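Local atomic coordinates of IclR family transcriptional regulator (Brucella abortus, PDB entry 5WHM), a protein that probably binds DNA through a helix-turn-helix domain and acts as an IclR-type repressor of transcription. Residues C[24-36]-C[48-62]. Numbering follows the deposited sequence. Where two conformers were deposited one is given.
Sequences TALARGLEVLRCF and IAHKTGLPKPTVSRL. With ACY (acetic acid), chain K.
L62 of helix 56-69 packs as a knob into a hole made by A25, R28, G29 and V32 of helix 24-33. Its CD1 branch lies 3.8 Å from R28 CB and also touches V32 CG2. Its CD2 branch lies 4.0 Å from G29 N. The short segments 24-33 and 56-62 cross at nearly a right angle (-84°).

V32 CG2 also meets I48 CG2 at 3.8 Å, the two side chains roughly perpendicular. I48 CD1 reaches on to F36 CZ. C35 SG sits 3.5 Å from T52 CG2 and rests against CB and CD of K51.

T52 OG1 lies between its backbone N and carbonyl carbon (chi1 59°), which leaves CG2 anti to the carbonyl carbon and turned to C35. OG1 donates to I48 O at 2.7 Å and accepts from L54 N in an ST turn, a nearly straight bond (166°). These bonds brace the turn between helices 45-52 and 56-69, where G53 has positive phi.

R28 runs extended past L54, whose CD2 lies over one guanidinium face, 3.5 Å from NE. R28 NH1 donates to an oxygen of a bound acetic acid molecule (ACY O) at 3.0 Å; the molecule probably came from the crystallisation liquor. A water links C35 O to K51 NZ, weakly at the lysine, which also has a salt bridge to E40.

Helix 24-33 thus crosses both helices of the helix-turn-helix; the second, 56-69, is probably the DNA-recognition helix, as in related regulators. Direct contacts are mainly apolar, so side-chain shape sets the fit, while polar bonds shape the turn.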
# COMPACT_ATOMS: atom_id res chain seq x y z
N THR C 24 17.59 -7.99 14.62
CA THR C 24 16.44 -8.61 15.27
C THR C 24 15.35 -7.60 15.61
O THR C 24 14.16 -7.88 15.42
CB THR C 24 16.92 -9.36 16.52
OG1 THR C 24 17.83 -10.38 16.10
CG2 THR C 24 15.75 -10.00 17.28
N ALA C 25 15.71 -6.42 16.14
CA ALA C 25 14.69 -5.44 16.51
C ALA C 25 13.86 -4.98 15.30
O ALA C 25 12.67 -4.69 15.44
CB ALA C 25 15.33 -4.22 17.19
N LEU C 26 14.48 -4.88 14.13
CA LEU C 26 13.74 -4.55 12.91
C LEU C 26 12.78 -5.68 12.53
O LEU C 26 11.62 -5.42 12.22
CB LEU C 26 14.73 -4.28 11.78
CG LEU C 26 14.13 -4.07 10.40
CD1 LEU C 26 13.07 -2.96 10.46
CD2 LEU C 26 15.20 -3.71 9.39
N ALA C 27 13.26 -6.94 12.56
CA ALA C 27 12.37 -8.07 12.29
C ALA C 27 11.18 -8.08 13.24
O ALA C 27 10.05 -8.34 12.83
CB ALA C 27 13.14 -9.40 12.40
N ARG C 28 11.41 -7.78 14.52
CA ARG C 28 10.33 -7.87 15.49
C ARG C 28 9.29 -6.78 15.26
O ARG C 28 8.08 -7.02 15.41
CB ARG C 28 10.88 -7.77 16.92
CG ARG C 28 11.66 -8.99 17.42
CD ARG C 28 12.19 -8.67 18.83
NE ARG C 28 12.83 -9.87 19.36
CZ ARG C 28 13.46 -9.94 20.52
NH1 ARG C 28 13.56 -8.85 21.29
NH2 ARG C 28 13.99 -11.08 20.89
N GLY C 29 9.73 -5.57 14.93
CA GLY C 29 8.78 -4.50 14.62
C GLY C 29 7.96 -4.79 13.38
O GLY C 29 6.76 -4.50 13.34
N LEU C 30 8.59 -5.34 12.33
CA LEU C 30 7.81 -5.65 11.13
C LEU C 30 6.85 -6.80 11.39
O LEU C 30 5.74 -6.82 10.84
CB LEU C 30 8.74 -6.00 9.97
CG LEU C 30 9.48 -4.75 9.45
CD1 LEU C 30 10.66 -5.17 8.63
CD2 LEU C 30 8.55 -3.93 8.60
N GLU C 31 7.24 -7.76 12.24
CA GLU C 31 6.33 -8.82 12.64
C GLU C 31 5.12 -8.25 13.40
O GLU C 31 3.99 -8.73 13.23
CB GLU C 31 7.09 -9.82 13.50
CG GLU C 31 6.68 -11.25 13.38
CD GLU C 31 6.56 -11.78 11.94
OE1 GLU C 31 7.46 -11.60 11.10
OE2 GLU C 31 5.53 -12.40 11.66
N VAL C 32 5.33 -7.23 14.24
CA VAL C 32 4.21 -6.52 14.87
C VAL C 32 3.30 -5.90 13.80
O VAL C 32 2.08 -6.04 13.85
CB VAL C 32 4.73 -5.45 15.85
CG1 VAL C 32 3.59 -4.46 16.24
CG2 VAL C 32 5.35 -6.10 17.12
N LEU C 33 3.88 -5.19 12.84
CA LEU C 33 3.04 -4.57 11.81
C LEU C 33 2.29 -5.62 11.00
O LEU C 33 1.16 -5.38 10.56
CB LEU C 33 3.87 -3.70 10.87
CG LEU C 33 4.42 -2.42 11.49
CD1 LEU C 33 5.42 -1.77 10.51
CD2 LEU C 33 3.24 -1.47 11.83
N ARG C 34 2.88 -6.81 10.81
CA ARG C 34 2.18 -7.87 10.07
C ARG C 34 0.99 -8.46 10.82
O ARG C 34 0.22 -9.22 10.23
CB ARG C 34 3.13 -9.01 9.71
CG ARG C 34 4.15 -8.70 8.63
CD ARG C 34 4.84 -10.01 8.20
NE ARG C 34 5.76 -9.84 7.08
CZ ARG C 34 5.48 -10.18 5.82
NH1 ARG C 34 6.39 -9.99 4.86
NH2 ARG C 34 4.31 -10.72 5.52
N CYS C 35 0.84 -8.16 12.12
CA CYS C 35 -0.31 -8.66 12.88
C CYS C 35 -1.60 -8.03 12.41
O CYS C 35 -2.67 -8.59 12.63
CB CYS C 35 -0.14 -8.36 14.37
SG CYS C 35 1.06 -9.40 15.15
N PHE C 36 -1.52 -6.83 11.83
CA PHE C 36 -2.69 -6.10 11.36
C PHE C 36 -3.03 -6.57 9.95
O PHE C 36 -2.15 -6.68 9.09
CB PHE C 36 -2.43 -4.59 11.38
CG PHE C 36 -2.18 -4.04 12.78
CD1 PHE C 36 -0.92 -4.12 13.34
CD2 PHE C 36 -3.22 -3.48 13.52
CE1 PHE C 36 -0.68 -3.64 14.64
CE2 PHE C 36 -2.99 -2.97 14.80
CZ PHE C 36 -1.72 -3.06 15.37
N ILE C 48 -1.02 -8.63 20.45
CA ILE C 48 0.18 -8.66 19.62
C ILE C 48 1.23 -9.59 20.23
O ILE C 48 1.91 -10.31 19.50
CB ILE C 48 0.71 -7.23 19.39
CG1 ILE C 48 -0.31 -6.43 18.55
CG2 ILE C 48 2.07 -7.25 18.69
CD1 ILE C 48 -0.04 -4.94 18.52
N ALA C 49 1.35 -9.61 21.56
CA ALA C 49 2.27 -10.55 22.20
C ALA C 49 1.84 -11.99 21.93
O ALA C 49 2.68 -12.87 21.71
CB ALA C 49 2.32 -10.32 23.72
N HIS C 50 0.53 -12.25 22.00
CA HIS C 50 0.07 -13.61 21.76
C HIS C 50 0.35 -14.03 20.32
O HIS C 50 0.85 -15.13 20.07
CB HIS C 50 -1.42 -13.75 22.08
CG HIS C 50 -1.97 -15.11 21.78
ND1 HIS C 50 -2.42 -15.47 20.52
CD2 HIS C 50 -2.11 -16.21 22.56
CE1 HIS C 50 -2.83 -16.72 20.55
NE2 HIS C 50 -2.65 -17.20 21.77
N LYS C 51 0.07 -13.14 19.35
CA LYS C 51 0.26 -13.47 17.94
C LYS C 51 1.73 -13.67 17.59
O LYS C 51 2.07 -14.51 16.75
CB LYS C 51 -0.30 -12.36 17.04
CG LYS C 51 -1.81 -12.29 16.96
CD LYS C 51 -2.19 -11.09 16.03
CE LYS C 51 -3.69 -10.89 15.91
NZ LYS C 51 -4.32 -12.13 15.47
N THR C 52 2.61 -12.85 18.15
CA THR C 52 4.02 -12.88 17.77
C THR C 52 4.85 -13.80 18.64
O THR C 52 5.96 -14.17 18.23
CB THR C 52 4.64 -11.49 17.86
OG1 THR C 52 4.51 -11.00 19.21
CG2 THR C 52 3.99 -10.50 16.81
N GLY C 53 4.38 -14.16 19.83
CA GLY C 53 5.19 -14.87 20.80
C GLY C 53 6.16 -14.00 21.58
O GLY C 53 6.83 -14.50 22.48
N LEU C 54 6.26 -12.70 21.29
CA LEU C 54 7.19 -11.83 22.00
C LEU C 54 6.64 -11.45 23.38
O LEU C 54 5.43 -11.31 23.56
CB LEU C 54 7.45 -10.55 21.20
CG LEU C 54 8.12 -10.72 19.83
CD1 LEU C 54 7.99 -9.47 18.95
CD2 LEU C 54 9.59 -11.15 20.02
N PRO C 55 7.52 -11.23 24.35
CA PRO C 55 7.05 -10.73 25.66
C PRO C 55 6.34 -9.38 25.54
O PRO C 55 6.66 -8.54 24.70
CB PRO C 55 8.35 -10.61 26.48
CG PRO C 55 9.35 -11.48 25.77
CD PRO C 55 8.99 -11.38 24.31
N LYS C 56 5.36 -9.18 26.42
CA LYS C 56 4.62 -7.92 26.43
C LYS C 56 5.47 -6.66 26.58
O LYS C 56 5.19 -5.68 25.87
CB LYS C 56 3.53 -7.99 27.52
CG LYS C 56 2.33 -7.08 27.22
CD LYS C 56 1.39 -6.95 28.43
CE LYS C 56 0.39 -5.80 28.26
NZ LYS C 56 0.05 -5.13 29.57
N PRO C 57 6.50 -6.59 27.45
CA PRO C 57 7.33 -5.36 27.47
C PRO C 57 8.04 -5.12 26.15
O PRO C 57 8.25 -3.97 25.76
CB PRO C 57 8.33 -5.60 28.62
CG PRO C 57 7.77 -6.74 29.41
CD PRO C 57 6.97 -7.58 28.45
N THR C 58 8.39 -6.19 25.43
CA THR C 58 9.04 -6.03 24.13
C THR C 58 8.07 -5.45 23.11
O THR C 58 8.40 -4.50 22.39
CB THR C 58 9.58 -7.37 23.67
OG1 THR C 58 10.60 -7.78 24.57
CG2 THR C 58 10.16 -7.29 22.25
N VAL C 59 6.87 -6.03 23.04
CA VAL C 59 5.84 -5.50 22.17
C VAL C 59 5.56 -4.03 22.51
O VAL C 59 5.43 -3.19 21.60
CB VAL C 59 4.57 -6.36 22.28
CG1 VAL C 59 3.39 -5.68 21.56
CG2 VAL C 59 4.86 -7.77 21.75
N SER C 60 5.51 -3.71 23.81
CA SER C 60 5.22 -2.34 24.25
C SER C 60 6.23 -1.34 23.69
O SER C 60 5.85 -0.24 23.29
CB SER C 60 5.21 -2.26 25.78
OG SER C 60 4.03 -2.83 26.30
N ARG C 61 7.52 -1.69 23.70
CA ARG C 61 8.52 -0.79 23.11
C ARG C 61 8.30 -0.64 21.61
O ARG C 61 8.40 0.46 21.06
CB ARG C 61 9.94 -1.30 23.38
CG ARG C 61 10.37 -1.35 24.85
CD ARG C 61 11.84 -1.76 24.96
NE ARG C 61 12.69 -0.80 24.27
CZ ARG C 61 13.99 -0.95 24.05
NH1 ARG C 61 14.62 -2.04 24.48
NH2 ARG C 61 14.66 -0.00 23.41
N LEU C 62 8.00 -1.75 20.92
CA LEU C 62 7.83 -1.70 19.47
C LEU C 62 6.63 -0.85 19.07
O LEU C 62 6.73 0.00 18.17
CB LEU C 62 7.71 -3.13 18.91
CG LEU C 62 8.95 -3.99 19.17
CD1 LEU C 62 8.65 -5.49 18.93
CD2 LEU C 62 10.07 -3.48 18.29
C ACY K . 12.95 -4.86 20.89
O ACY K . 13.32 -5.99 20.53
OXT ACY K . 12.54 -4.41 22.00
CH3 ACY K . 13.05 -3.92 19.79
O HOH W 1 -3.12 -11.32 12.60